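Local coordinates for beta-fructofuranosidase (Arthrobacter, PDB 3WPU), which belongs to the levansucrase/invertase family of carbohydrate-active enzymes, whose catalytic domain is a five-bladed beta-propeller, at residues Phe184-Asn187 and Thr191-Lys194; Tyr232-Ala237 and Tyr303-Val308; Ile200-Gly205 and Gln317-Glu322; Asp108-Phe113 and Gln432-Thr437. All blocks are in the same frame, centred on the assembly; numbering follows the deposited sequence.

Contact 1. Residues Phe184-Asn187 and Thr191-Lys194; sequences FYRN and TNIK
Two first torsions help lay Tyr185 and Lys194 alongside each other. The tyrosine CG stands anti to its carbonyl carbon (chi1 -58°). The lysine CG sits between backbone N and carbonyl carbon (chi1 62°), and its chain then runs out fully extended. The two side chains point the same way. The setting is the antiparallel hairpin-like connection between strands 174-184 and 197-210. A single beta bridge pairs Arg186 with Asn192, a non-hydrogen-bonded pair. The flanking backbone bonds are Ile193 N to Tyr185 O at 2.8 Å and Asn187 N to Thr191 O at 2.7 Å. The Thr191 carbonyl oxygen also receives a CA-H...O contact from Arg186 CA at 3.3 Å. On one side of the bridge, the amide of Asn187 passes across Ile193, with ND2 3.3 Å from CG1. On the tyrosine ring, Lys194 CE covers one face near its centre in a CH-pi contact. Lys194 NZ follows as a cation-pi partner, 4.3 Å from the Tyr185 ring centroid. Tyr185 OH bonds Asp154 O, and the Asp154 carboxylate is a long, weak ion-pair partner of Lys194 NZ. A water closes the outer end: it donates to Tyr185 OH at 2.7 Å and accepts from Lys194 NZ at 3.0 Å.

Contact 2. Residues Tyr232-Ala237 and Tyr303-Val308; sequences YYQTGA and YQIGNV
The backbone of Tyr232-Gln234 passes strand 305-308 without pairing with it, and Tyr233 CA stays 8.0 Å from Asn307 CA. Side chains fill the interval between this loop and the strand of a propeller blade. Asn307 holds its CG between backbone N and carbonyl carbon (chi1 73°), which sends the amide to the loop. There ND2 gives a weak, bent hydrogen bond to Tyr232 O at 3.3 Å (138° at the hydrogen). The same amide lies against the Tyr233 ring, the two planes 69° apart. Asn307 OD1 comes to the ring edge, in plane, 3.7 Å from Tyr233 CD1. The Tyr233 hydroxyl is bonded beyond, to Leu324 O and Leu310 N, so the ring spans to strands 305-313 and 321-331. Gln234 extends across Ile305 at about a right angle, NE2 lying 3.7 Å from the isoleucine CD1. Its polar end is used elsewhere: NE2 bonds Met269 O and OE1 bonds Asn239 ND2. The contact is buried but polar at its centre. The edge approach puts an amide oxygen beside aromatic C-H groups, which is probably mildly attractive, while direct bonding between the two segments is slight. The firmer polar ties of Tyr233 and Gln234 run to residues around them.

Contact 3. Residues Ile200-Gly205 and Gln317-Glu322; sequences IALSVG and QLTEWE
The turn that joins strands 305-313 and 321-331 is met here by strand 197-210 of another sheet, and Leu202 touches Thr319 and the backbone beside it. Leu202 is the residue of 200-205 that reaches the turn. Its chi1 (166°) sets CG anti to the backbone N, and together with chi2 (65°) it brings the CD2 branch to the neighbouring segment. That one methyl does all the touching. Leu202 CD2 sits 3.6 Å from Leu318 O, 4.2 Å from Gln317 O and 3.9 Å from Thr319 CG2. The last is a methyl-to-methyl contact between side chains set at a slant to each other. In the five-bladed propeller this is a meeting of two sheets. The backbone of Leu202 pairs with Thr223 of strand 213-226 in its own sheet, and its side chain also lies on Lys176 of strand 174-184. Leu318 reaches the same sheet, resting on Phe178. Leu318 has a left-handed backbone conformation, which helps the chain turn before it enters the strand at Trp321. The indole then reaches back over the turn. Trp321 NE1 donates to Leu318 O at 2.9 Å, approaching from above the carbonyl plane, 64° out of it. The Leu318 oxygen thus has the methyl of Leu202 and the indole N-H close by. Trp321 also packs on Leu225 and Leu226 of strand 213-226. On the Thr319 side, OG1 is hydrogen-bonded to Asn315 ND2.

Contact 4. Residues Asp108-Phe113 and Gln432-Thr437; sequences DDRHVF and QSFIDT. With GOL (glycerol), chain D.
Arg110 runs through a glycerol-occupied site in the five-bladed propeller and ends near Phe434. Its CB points to segment 432-437, and CG stands between backbone N and carbonyl carbon (chi1 69°). From there CG covers one face of the His111 ring, and CD and NE carry the extended chain onward. The guanidinium, in turn, has His111 CE1 3.4 Å above its plane, over the centre. Arg110 NH1 bonds Phe107 O and also glycerol O3 at 3.1 Å; its bond to glycerol O2 is weak. Arg110 NH2 bonds glycerol O3 at 3.0 Å and comes within 3.9 Å of Phe434 CZ, with guanidinium and phenyl planes 65° apart. Trp75 and Phe107 add cation-pi contacts to Arg110. Asp436 OD2 lies 4.5 Å from Arg110 NH2, too far for a salt bridge, and the glycerol fills the interval by donating from O3 to OD2 at 2.7 Å. Arg446 forms salt bridges with both Asp108 and Asp436, which helps fix the two carboxylates. The glycerol probably comes from the crystallisation liquor. Its O2 accepts an almost straight bond from His111 NE2 (2.9 Å, 177°) and donates to Asp108 OD1 at 2.6 Å.

From the N terminus, segment 108-113 comes first and opens the widest loop, which contact 4 closes only at 432-437. It brings the loop after strand 93-102 to the end of strand 430-434. The other three contacts are nested inside it. Contact 1 closes a very short loop within the connection between strands 174-184 and 197-210, before contact 3 opens at 200-205. Contact 2 (232-237 with 303-308) is nested within contact 3, which closes at 317-322. No loops cross. Contacts 2 and 3 both reach the sheet of the neighbouring strands 305-313 and 321-331, from a loop and from another sheet. Contacts 1 and 4 touch: Val112 CG1 lies 3.9 Å from Arg186 NH1.

Contact 1. Residues Phe184-Asn187 and Thr191-Lys194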
loop_
_atom_site.group_PDB
_atom_site.type_symbol
_atom_site.label_atom_id
_atom_site.label_comp_id
_atom_site.label_asym_id
_atom_site.label_seq_id
_atom_site.Cartn_x
_atom_site.Cartn_y
_atom_site.Cartn_z
ATOM N N PHE A 184 10.794 -8.232 -17.771
ATOM C CA PHE A 184 12.044 -7.534 -17.949
ATOM C C PHE A 184 12.793 -8.169 -19.105
ATOM O O PHE A 184 12.694 -9.388 -19.314
ATOM C CB PHE A 184 12.946 -7.641 -16.721
ATOM C CG PHE A 184 12.340 -7.090 -15.448
ATOM C CD1 PHE A 184 12.740 -5.858 -14.946
ATOM C CD2 PHE A 184 11.377 -7.817 -14.743
ATOM C CE1 PHE A 184 12.193 -5.368 -13.769
ATOM C CE2 PHE A 184 10.851 -7.339 -13.544
ATOM C CZ PHE A 184 11.244 -6.102 -13.081
ATOM N N TYR A 185 13.577 -7.345 -19.799
ATOM C CA TYR A 185 14.313 -7.782 -20.997
ATOM C C TYR A 185 15.748 -7.318 -20.876
ATOM O O TYR A 185 16.113 -6.250 -21.360
ATOM C CB TYR A 185 13.626 -7.247 -22.249
ATOM C CG TYR A 185 12.202 -7.701 -22.357
ATOM C CD1 TYR A 185 11.848 -8.823 -23.119
ATOM C CD2 TYR A 185 11.188 -7.032 -21.679
ATOM C CE1 TYR A 185 10.529 -9.252 -23.207
ATOM C CE2 TYR A 185 9.872 -7.457 -21.767
ATOM C CZ TYR A 185 9.550 -8.581 -22.510
ATOM O OH TYR A 185 8.238 -8.994 -22.607
ATOM N N ARG A 186 16.551 -8.126 -20.181
ATOM C CA ARG A 186 17.894 -7.721 -19.774
ATOM C C ARG A 186 18.963 -8.623 -20.377
ATOM O O ARG A 186 18.746 -9.822 -20.545
ATOM C CB ARG A 186 18.005 -7.725 -18.248
ATOM C CG ARG A 186 17.361 -6.490 -17.604
ATOM C CD ARG A 186 16.643 -6.773 -16.299
ATOM N NE ARG A 186 17.475 -6.690 -15.105
ATOM C CZ ARG A 186 17.287 -5.860 -14.066
ATOM N NH1 ARG A 186 16.321 -4.954 -14.030
ATOM N NH2 ARG A 186 18.112 -5.929 -13.049
ATOM N N ASN A 187 20.097 -8.016 -20.716
ATOM C CA ASN A 187 21.282 -8.758 -21.122
ATOM C C ASN A 187 21.907 -9.391 -19.902
ATOM O O ASN A 187 21.602 -9.013 -18.773
ATOM C CB ASN A 187 22.308 -7.840 -21.796
ATOM C CG ASN A 187 21.800 -7.233 -23.087
ATOM O OD1 ASN A 187 21.679 -6.011 -23.210
ATOM N ND2 ASN A 187 21.485 -8.072 -24.044
ATOM N N THR A 191 22.019 -4.951 -18.183
ATOM C CA THR A 191 21.514 -3.788 -18.920
ATOM C C THR A 191 20.287 -4.180 -19.734
ATOM O O THR A 191 20.105 -5.354 -20.072
ATOM C CB THR A 191 22.567 -3.156 -19.863
ATOM O OG1 THR A 191 22.835 -4.035 -20.962
ATOM C CG2 THR A 191 23.868 -2.840 -19.112
ATOM N N ASN A 192 19.469 -3.178 -20.052
ATOM C CA ASN A 192 18.232 -3.370 -20.791
ATOM C C ASN A 192 18.443 -3.589 -22.278
ATOM O O ASN A 192 19.238 -2.888 -22.924
ATOM C CB ASN A 192 17.317 -2.142 -20.647
ATOM C CG ASN A 192 16.638 -2.035 -19.283
ATOM O OD1 ASN A 192 16.056 -0.994 -18.974
ATOM N ND2 ASN A 192 16.676 -3.092 -18.487
ATOM N N ILE A 193 17.707 -4.546 -22.824
ATOM C CA ILE A 193 17.535 -4.704 -24.263
ATOM C C ILE A 193 16.462 -3.710 -24.699
ATOM O O ILE A 193 16.610 -3.034 -25.721
ATOM C CB ILE A 193 17.159 -6.159 -24.610
ATOM C CG1 ILE A 193 18.380 -7.058 -24.367
ATOM C CG2 ILE A 193 16.631 -6.299 -26.036
ATOM C CD1 ILE A 193 18.053 -8.518 -24.162
ATOM N N LYS A 194 15.398 -3.604 -23.895
ATOM C CA LYS A 194 14.362 -2.585 -24.076
ATOM C C LYS A 194 13.796 -2.266 -22.677
ATOM O O LYS A 194 14.120 -2.959 -21.715
ATOM C CB LYS A 194 13.248 -3.065 -25.030
ATOM C CG LYS A 194 12.464 -4.290 -24.564
ATOM C CD LYS A 194 11.162 -4.471 -25.341
ATOM C CE LYS A 194 10.259 -5.520 -24.703
ATOM N NZ LYS A 194 8.921 -5.588 -25.360
HETATM O O HOH W 1 13.628 -4.634 -19.403
HETATM O O HOH W 2 6.958 -6.800 -23.495
#

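Contact 2. Residues Tyr232-Ala237 and Tyr303-Val308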
loop_
_atom_site.group_PDB
_atom_site.type_symbol
_atom_site.label_atom_id
_atom_site.label_comp_id
_atom_site.label_asym_id
_atom_site.label_seq_id
_atom_site.Cartn_x
_atom_site.Cartn_y
_atom_site.Cartn_z
ATOM N N TYR A 232 -1.640 10.341 -19.953
ATOM C CA TYR A 232 -1.798 10.525 -18.513
ATOM C C TYR A 232 -0.647 9.894 -17.718
ATOM O O TYR A 232 -0.194 10.470 -16.744
ATOM C CB TYR A 232 -3.103 9.893 -18.038
ATOM C CG TYR A 232 -4.360 10.494 -18.653
ATOM C CD1 TYR A 232 -4.524 11.862 -18.761
ATOM C CD2 TYR A 232 -5.381 9.687 -19.048
ATOM C CE1 TYR A 232 -5.679 12.402 -19.291
ATOM C CE2 TYR A 232 -6.538 10.222 -19.583
ATOM C CZ TYR A 232 -6.667 11.582 -19.700
ATOM O OH TYR A 232 -7.844 12.144 -20.232
ATOM N N TYR A 233 -0.239 8.700 -18.125
ATOM C CA TYR A 233 0.771 7.926 -17.372
ATOM C C TYR A 233 1.953 7.670 -18.269
ATOM O O TYR A 233 1.808 7.221 -19.420
ATOM C CB TYR A 233 0.128 6.655 -16.769
ATOM C CG TYR A 233 -1.091 7.042 -16.023
ATOM C CD1 TYR A 233 -1.005 7.783 -14.855
ATOM C CD2 TYR A 233 -2.356 6.819 -16.563
ATOM C CE1 TYR A 233 -2.114 8.219 -14.183
ATOM C CE2 TYR A 233 -3.484 7.249 -15.907
ATOM C CZ TYR A 233 -3.377 7.979 -14.743
ATOM O OH TYR A 233 -4.488 8.474 -14.112
ATOM N N GLN A 234 3.134 8.003 -17.740
ATOM C CA GLN A 234 4.387 7.917 -18.470
ATOM C C GLN A 234 4.698 6.488 -18.948
ATOM O O GLN A 234 4.439 5.521 -18.241
ATOM C CB GLN A 234 5.518 8.384 -17.561
ATOM C CG GLN A 234 6.801 8.707 -18.292
ATOM C CD GLN A 234 7.934 9.057 -17.349
ATOM O OE1 GLN A 234 8.216 8.308 -16.423
ATOM N NE2 GLN A 234 8.581 10.220 -17.575
ATOM N N THR A 235 5.252 6.379 -20.155
ATOM C CA THR A 235 5.584 5.087 -20.743
ATOM C C THR A 235 7.096 4.839 -20.740
ATOM O O THR A 235 7.884 5.737 -20.467
ATOM C CB THR A 235 5.175 5.011 -22.212
ATOM O OG1 THR A 235 5.940 5.979 -22.938
ATOM C CG2 THR A 235 3.679 5.272 -22.390
ATOM N N GLY A 236 7.483 3.623 -21.108
ATOM C CA GLY A 236 8.904 3.255 -21.215
ATOM C C GLY A 236 9.637 4.041 -22.310
ATOM O O GLY A 236 10.829 4.312 -22.207
ATOM N N ALA A 237 8.922 4.466 -23.349
ATOM C CA ALA A 237 9.507 5.310 -24.409
ATOM C C ALA A 237 9.820 6.708 -23.881
ATOM O O ALA A 237 10.802 7.333 -24.279
ATOM C CB ALA A 237 8.564 5.396 -25.597
ATOM N N TYR A 303 13.369 15.383 -13.048
ATOM C CA TYR A 303 13.420 13.930 -13.106
ATOM C C TYR A 303 12.556 13.206 -12.036
ATOM O O TYR A 303 12.457 11.982 -12.036
ATOM C CB TYR A 303 14.878 13.484 -12.992
ATOM C CG TYR A 303 15.740 14.042 -14.116
ATOM C CD1 TYR A 303 15.409 13.811 -15.442
ATOM C CD2 TYR A 303 16.896 14.783 -13.847
ATOM C CE1 TYR A 303 16.183 14.303 -16.483
ATOM C CE2 TYR A 303 17.685 15.281 -14.884
ATOM C CZ TYR A 303 17.320 15.043 -16.202
ATOM O OH TYR A 303 18.085 15.533 -17.264
ATOM N N GLN A 304 11.959 13.970 -11.127
ATOM C CA GLN A 304 11.058 13.421 -10.099
ATOM C C GLN A 304 9.640 13.899 -10.388
ATOM O O GLN A 304 9.271 15.017 -10.000
ATOM C CB GLN A 304 11.511 13.864 -8.714
ATOM C CG GLN A 304 12.752 13.144 -8.205
ATOM C CD GLN A 304 14.049 13.711 -8.758
ATOM O OE1 GLN A 304 14.277 14.923 -8.710
ATOM N NE2 GLN A 304 14.913 12.832 -9.278
ATOM N N ILE A 305 8.875 13.057 -11.082
ATOM C CA ILE A 305 7.528 13.436 -11.562
ATOM C C ILE A 305 6.535 12.283 -11.358
ATOM O O ILE A 305 5.837 11.817 -12.291
ATOM C CB ILE A 305 7.559 13.922 -13.027
ATOM C CG1 ILE A 305 8.221 12.882 -13.955
ATOM C CG2 ILE A 305 8.281 15.251 -13.136
ATOM C CD1 ILE A 305 8.104 13.179 -15.431
ATOM N N GLY A 306 6.459 11.826 -10.115
ATOM C CA GLY A 306 5.531 10.794 -9.740
ATOM C C GLY A 306 4.102 11.285 -9.800
ATOM O O GLY A 306 3.841 12.476 -9.618
ATOM N N ASN A 307 3.202 10.357 -10.041
ATOM C CA ASN A 307 1.776 10.632 -9.908
ATOM C C ASN A 307 0.977 9.457 -9.360
ATOM O O ASN A 307 1.469 8.323 -9.232
ATOM C CB ASN A 307 1.144 11.253 -11.185
ATOM C CG ASN A 307 0.978 10.273 -12.349
ATOM O OD1 ASN A 307 1.239 9.084 -12.231
ATOM N ND2 ASN A 307 0.514 10.792 -13.491
ATOM N N VAL A 308 -0.285 9.737 -9.058
ATOM C CA VAL A 308 -1.229 8.727 -8.653
ATOM C C VAL A 308 -2.342 8.764 -9.673
ATOM O O VAL A 308 -2.983 9.796 -9.876
ATOM C CB VAL A 308 -1.812 8.940 -7.228
ATOM C CG1 VAL A 308 -2.883 7.913 -6.955
ATOM C CG2 VAL A 308 -0.685 8.826 -6.197
#

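Contact 3. Residues Ile200-Gly205 and Gln317-Glu322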
loop_
_atom_site.group_PDB
_atom_site.type_symbol
_atom_site.label_atom_id
_atom_site.label_comp_id
_atom_site.label_asym_id
_atom_site.label_seq_id
_atom_site.Cartn_x
_atom_site.Cartn_y
_atom_site.Cartn_z
ATOM N N ILE A 200 -1.007 -3.753 -15.228
ATOM C CA ILE A 200 -1.973 -4.020 -14.184
ATOM C C ILE A 200 -2.853 -5.147 -14.714
ATOM O O ILE A 200 -3.382 -5.071 -15.828
ATOM C CB ILE A 200 -2.771 -2.747 -13.805
ATOM C CG1 ILE A 200 -1.842 -1.788 -13.071
ATOM C CG2 ILE A 200 -3.980 -3.112 -12.964
ATOM C CD1 ILE A 200 -2.384 -0.408 -12.822
ATOM N N ALA A 201 -2.963 -6.198 -13.920
ATOM C CA ALA A 201 -3.556 -7.459 -14.332
ATOM C C ALA A 201 -4.486 -7.995 -13.269
ATOM O O ALA A 201 -4.455 -7.559 -12.113
ATOM C CB ALA A 201 -2.461 -8.480 -14.616
ATOM N N LEU A 202 -5.310 -8.965 -13.677
ATOM C CA LEU A 202 -6.276 -9.618 -12.800
ATOM C C LEU A 202 -6.180 -11.118 -12.993
ATOM O O LEU A 202 -6.056 -11.581 -14.121
ATOM C CB LEU A 202 -7.703 -9.218 -13.186
ATOM C CG LEU A 202 -8.878 -10.017 -12.627
ATOM C CD1 LEU A 202 -8.980 -9.873 -11.127
ATOM C CD2 LEU A 202 -10.207 -9.559 -13.275
ATOM N N SER A 203 -6.280 -11.872 -11.906
ATOM C CA SER A 203 -6.492 -13.313 -11.994
ATOM C C SER A 203 -7.474 -13.706 -10.901
ATOM O O SER A 203 -7.431 -13.165 -9.770
ATOM C CB SER A 203 -5.170 -14.075 -11.800
ATOM O OG SER A 203 -5.360 -15.465 -12.089
ATOM N N VAL A 204 -8.383 -14.605 -11.267
ATOM C CA VAL A 204 -9.448 -15.060 -10.387
ATOM C C VAL A 204 -9.144 -16.462 -9.878
ATOM O O VAL A 204 -8.734 -17.359 -10.652
ATOM C CB VAL A 204 -10.813 -15.023 -11.091
ATOM C CG1 VAL A 204 -11.919 -15.438 -10.131
ATOM C CG2 VAL A 204 -11.073 -13.624 -11.652
ATOM N N GLY A 205 -9.403 -16.651 -8.590
ATOM C CA GLY A 205 -9.232 -17.942 -7.945
ATOM C C GLY A 205 -10.234 -18.058 -6.833
ATOM O O GLY A 205 -11.198 -17.296 -6.768
ATOM N N GLN A 317 -17.568 -7.548 -14.186
ATOM C CA GLN A 317 -16.534 -8.577 -13.928
ATOM C C GLN A 317 -15.201 -7.956 -13.621
ATOM O O GLN A 317 -14.272 -8.680 -13.261
ATOM C CB GLN A 317 -16.305 -9.528 -15.121
ATOM C CG GLN A 317 -17.548 -10.061 -15.801
ATOM C CD GLN A 317 -18.006 -9.126 -16.903
ATOM O OE1 GLN A 317 -18.733 -8.188 -16.650
ATOM N NE2 GLN A 317 -17.556 -9.377 -18.132
ATOM N N LEU A 318 -15.088 -6.644 -13.807
ATOM C CA LEU A 318 -13.834 -5.921 -13.577
ATOM C C LEU A 318 -12.684 -6.377 -14.479
ATOM O O LEU A 318 -11.501 -6.292 -14.104
ATOM C CB LEU A 318 -13.443 -5.992 -12.096
ATOM C CG LEU A 318 -14.533 -5.648 -11.071
ATOM C CD1 LEU A 318 -13.937 -5.662 -9.677
ATOM C CD2 LEU A 318 -15.200 -4.303 -11.340
ATOM N N THR A 319 -13.011 -6.853 -15.677
ATOM C CA THR A 319 -12.011 -7.272 -16.658
ATOM C C THR A 319 -11.690 -6.222 -17.731
ATOM O O THR A 319 -10.804 -6.440 -18.551
ATOM C CB THR A 319 -12.472 -8.547 -17.370
ATOM O OG1 THR A 319 -13.757 -8.293 -17.972
ATOM C CG2 THR A 319 -12.607 -9.654 -16.409
ATOM N N GLU A 320 -12.418 -5.099 -17.743
ATOM C CA GLU A 320 -12.181 -4.005 -18.686
ATOM C C GLU A 320 -12.201 -2.699 -17.906
ATOM O O GLU A 320 -13.093 -2.494 -17.111
ATOM C CB GLU A 320 -13.277 -3.966 -19.751
ATOM C CG GLU A 320 -13.200 -5.167 -20.678
ATOM C CD GLU A 320 -14.314 -5.213 -21.697
ATOM O OE1 GLU A 320 -14.402 -6.236 -22.407
ATOM O OE2 GLU A 320 -15.103 -4.248 -21.783
ATOM N N TRP A 321 -11.207 -1.851 -18.161
ATOM C CA TRP A 321 -10.976 -0.611 -17.431
ATOM C C TRP A 321 -10.673 0.504 -18.423
ATOM O O TRP A 321 -10.163 0.247 -19.535
ATOM C CB TRP A 321 -9.779 -0.798 -16.461
ATOM C CG TRP A 321 -10.113 -1.728 -15.334
ATOM C CD1 TRP A 321 -10.163 -3.088 -15.385
ATOM C CD2 TRP A 321 -10.489 -1.373 -14.004
ATOM N NE1 TRP A 321 -10.555 -3.603 -14.201
ATOM C CE2 TRP A 321 -10.760 -2.576 -13.316
ATOM C CE3 TRP A 321 -10.640 -0.157 -13.328
ATOM C CZ2 TRP A 321 -11.145 -2.608 -11.991
ATOM C CZ3 TRP A 321 -11.048 -0.196 -11.990
ATOM C CH2 TRP A 321 -11.271 -1.415 -11.338
ATOM N N GLU A 322 -10.983 1.732 -18.019
ATOM C CA GLU A 322 -10.587 2.927 -18.753
ATOM C C GLU A 322 -9.773 3.800 -17.799
ATOM O O GLU A 322 -10.124 3.973 -16.626
ATOM C CB GLU A 322 -11.786 3.717 -19.323
ATOM C CG GLU A 322 -12.642 4.366 -18.294
ATOM C CD GLU A 322 -13.860 5.068 -18.882
ATOM O OE1 GLU A 322 -14.472 5.831 -18.130
ATOM O OE2 GLU A 322 -14.221 4.798 -20.049
#

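Contact 4. Residues Asp108-Phe113 and Gln432-Thr437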
loop_
_atom_site.group_PDB
_atom_site.type_symbol
_atom_site.label_atom_id
_atom_site.label_comp_id
_atom_site.label_asym_id
_atom_site.label_seq_id
_atom_site.Cartn_x
_atom_site.Cartn_y
_atom_site.Cartn_z
ATOM N N ASP A 108 18.169 -7.399 -1.406
ATOM C CA ASP A 108 18.071 -6.313 -2.385
ATOM C C ASP A 108 17.909 -6.802 -3.836
ATOM O O ASP A 108 17.637 -6.003 -4.744
ATOM C CB ASP A 108 19.278 -5.380 -2.275
ATOM C CG ASP A 108 19.245 -4.551 -1.018
ATOM O OD1 ASP A 108 18.197 -3.939 -0.739
ATOM O OD2 ASP A 108 20.275 -4.475 -0.331
ATOM N N ASP A 109 18.061 -8.105 -4.052
ATOM C CA ASP A 109 17.859 -8.693 -5.374
ATOM C C ASP A 109 16.459 -9.259 -5.523
ATOM O O ASP A 109 16.158 -9.907 -6.518
ATOM C CB ASP A 109 18.901 -9.781 -5.655
ATOM C CG ASP A 109 20.306 -9.231 -5.746
ATOM O OD1 ASP A 109 20.482 -8.121 -6.269
ATOM O OD2 ASP A 109 21.255 -9.915 -5.287
ATOM N N ARG A 110 15.609 -9.005 -4.531
ATOM C CA ARG A 110 14.297 -9.643 -4.496
ATOM C C ARG A 110 13.383 -9.166 -5.611
ATOM O O ARG A 110 12.479 -9.899 -6.023
ATOM C CB ARG A 110 13.606 -9.391 -3.148
ATOM C CG ARG A 110 13.151 -7.948 -2.858
ATOM C CD ARG A 110 12.699 -7.746 -1.397
ATOM N NE ARG A 110 12.286 -6.368 -1.103
ATOM C CZ ARG A 110 13.077 -5.353 -0.778
ATOM N NH1 ARG A 110 14.395 -5.535 -0.654
ATOM N NH2 ARG A 110 12.547 -4.145 -0.552
ATOM N N HIS A 111 13.611 -7.947 -6.091
ATOM C CA HIS A 111 12.609 -7.301 -6.944
ATOM C C HIS A 111 12.435 -8.004 -8.283
ATOM O O HIS A 111 11.306 -8.143 -8.756
ATOM C CB HIS A 111 12.968 -5.845 -7.159
ATOM C CG HIS A 111 13.284 -5.136 -5.883
ATOM N ND1 HIS A 111 12.302 -4.661 -5.048
ATOM C CD2 HIS A 111 14.461 -4.903 -5.254
ATOM C CE1 HIS A 111 12.857 -4.112 -3.984
ATOM N NE2 HIS A 111 14.168 -4.258 -4.080
ATOM N N VAL A 112 13.535 -8.433 -8.898
ATOM C CA VAL A 112 13.470 -9.112 -10.203
ATOM C C VAL A 112 13.140 -10.598 -10.132
ATOM O O VAL A 112 13.023 -11.245 -11.184
ATOM C CB VAL A 112 14.697 -8.859 -11.106
ATOM C CG1 VAL A 112 14.810 -7.385 -11.431
ATOM C CG2 VAL A 112 15.982 -9.373 -10.469
ATOM N N PHE A 113 12.943 -11.112 -8.911
ATOM C CA PHE A 113 12.568 -12.502 -8.668
ATOM C C PHE A 113 11.321 -12.618 -7.798
ATOM O O PHE A 113 11.048 -13.659 -7.222
ATOM C CB PHE A 113 13.739 -13.251 -8.009
ATOM C CG PHE A 113 15.006 -13.189 -8.801
ATOM C CD1 PHE A 113 15.091 -13.784 -10.045
ATOM C CD2 PHE A 113 16.112 -12.527 -8.304
ATOM C CE1 PHE A 113 16.252 -13.687 -10.798
ATOM C CE2 PHE A 113 17.276 -12.435 -9.048
ATOM C CZ PHE A 113 17.344 -13.026 -10.293
ATOM N N GLN A 432 -0.170 -1.621 8.834
ATOM C CA GLN A 432 0.781 -2.741 8.728
ATOM C C GLN A 432 1.862 -2.357 7.728
ATOM O O GLN A 432 1.636 -1.566 6.841
ATOM C CB GLN A 432 0.080 -4.033 8.308
ATOM C CG GLN A 432 -0.710 -3.987 6.997
ATOM C CD GLN A 432 0.014 -4.549 5.797
ATOM O OE1 GLN A 432 1.251 -4.743 5.806
ATOM N NE2 GLN A 432 -0.740 -4.818 4.748
ATOM N N SER A 433 3.073 -2.896 7.914
ATOM C CA SER A 433 4.213 -2.543 7.070
ATOM C C SER A 433 5.238 -3.672 7.182
ATOM O O SER A 433 5.107 -4.479 8.090
ATOM C CB SER A 433 4.848 -1.234 7.567
ATOM O OG SER A 433 5.307 -1.316 8.908
ATOM N N PHE A 434 6.212 -3.715 6.275
ATOM C CA PHE A 434 7.295 -4.701 6.382
ATOM C C PHE A 434 8.557 -4.011 6.800
ATOM O O PHE A 434 8.804 -2.850 6.501
ATOM C CB PHE A 434 7.484 -5.484 5.068
ATOM C CG PHE A 434 8.335 -4.780 4.037
ATOM C CD1 PHE A 434 9.714 -4.894 4.028
ATOM C CD2 PHE A 434 7.766 -3.949 3.086
ATOM C CE1 PHE A 434 10.488 -4.232 3.080
ATOM C CE2 PHE A 434 8.524 -3.279 2.139
ATOM C CZ PHE A 434 9.900 -3.397 2.145
ATOM N N ILE A 435 9.436 -4.795 7.413
ATOM C CA ILE A 435 10.737 -4.297 7.860
ATOM C C ILE A 435 11.799 -4.410 6.770
ATOM O O ILE A 435 11.990 -5.490 6.175
ATOM C CB ILE A 435 11.219 -5.128 9.061
ATOM C CG1 ILE A 435 10.261 -4.979 10.247
ATOM C CG2 ILE A 435 12.625 -4.693 9.469
ATOM C CD1 ILE A 435 10.548 -5.894 11.419
ATOM N N ASP A 436 12.494 -3.310 6.500
ATOM C CA ASP A 436 13.513 -3.338 5.471
ATOM C C ASP A 436 14.839 -3.492 6.189
ATOM O O ASP A 436 15.463 -4.558 6.101
ATOM C CB ASP A 436 13.474 -2.106 4.577
ATOM C CG ASP A 436 14.395 -2.230 3.370
ATOM O OD1 ASP A 436 15.234 -3.152 3.316
ATOM O OD2 ASP A 436 14.300 -1.375 2.487
ATOM N N THR A 437 15.246 -2.459 6.927
ATOM C CA THR A 437 16.485 -2.536 7.729
ATOM C C THR A 437 16.278 -1.934 9.118
ATOM O O THR A 437 15.602 -0.935 9.246
ATOM C CB THR A 437 17.609 -1.765 7.045
ATOM O OG1 THR A 437 17.844 -2.338 5.773
ATOM C CG2 THR A 437 18.947 -1.780 7.875
HETATM C C1 GOL D . 16.624 -0.967 -2.680
HETATM O O1 GOL D . 16.689 -1.278 -4.076
HETATM C C2 GOL D . 15.711 -1.962 -1.976
HETATM O O2 GOL D . 16.156 -3.308 -2.207
HETATM C C3 GOL D . 15.734 -1.642 -0.481
HETATM O O3 GOL D . 15.054 -2.653 0.252
#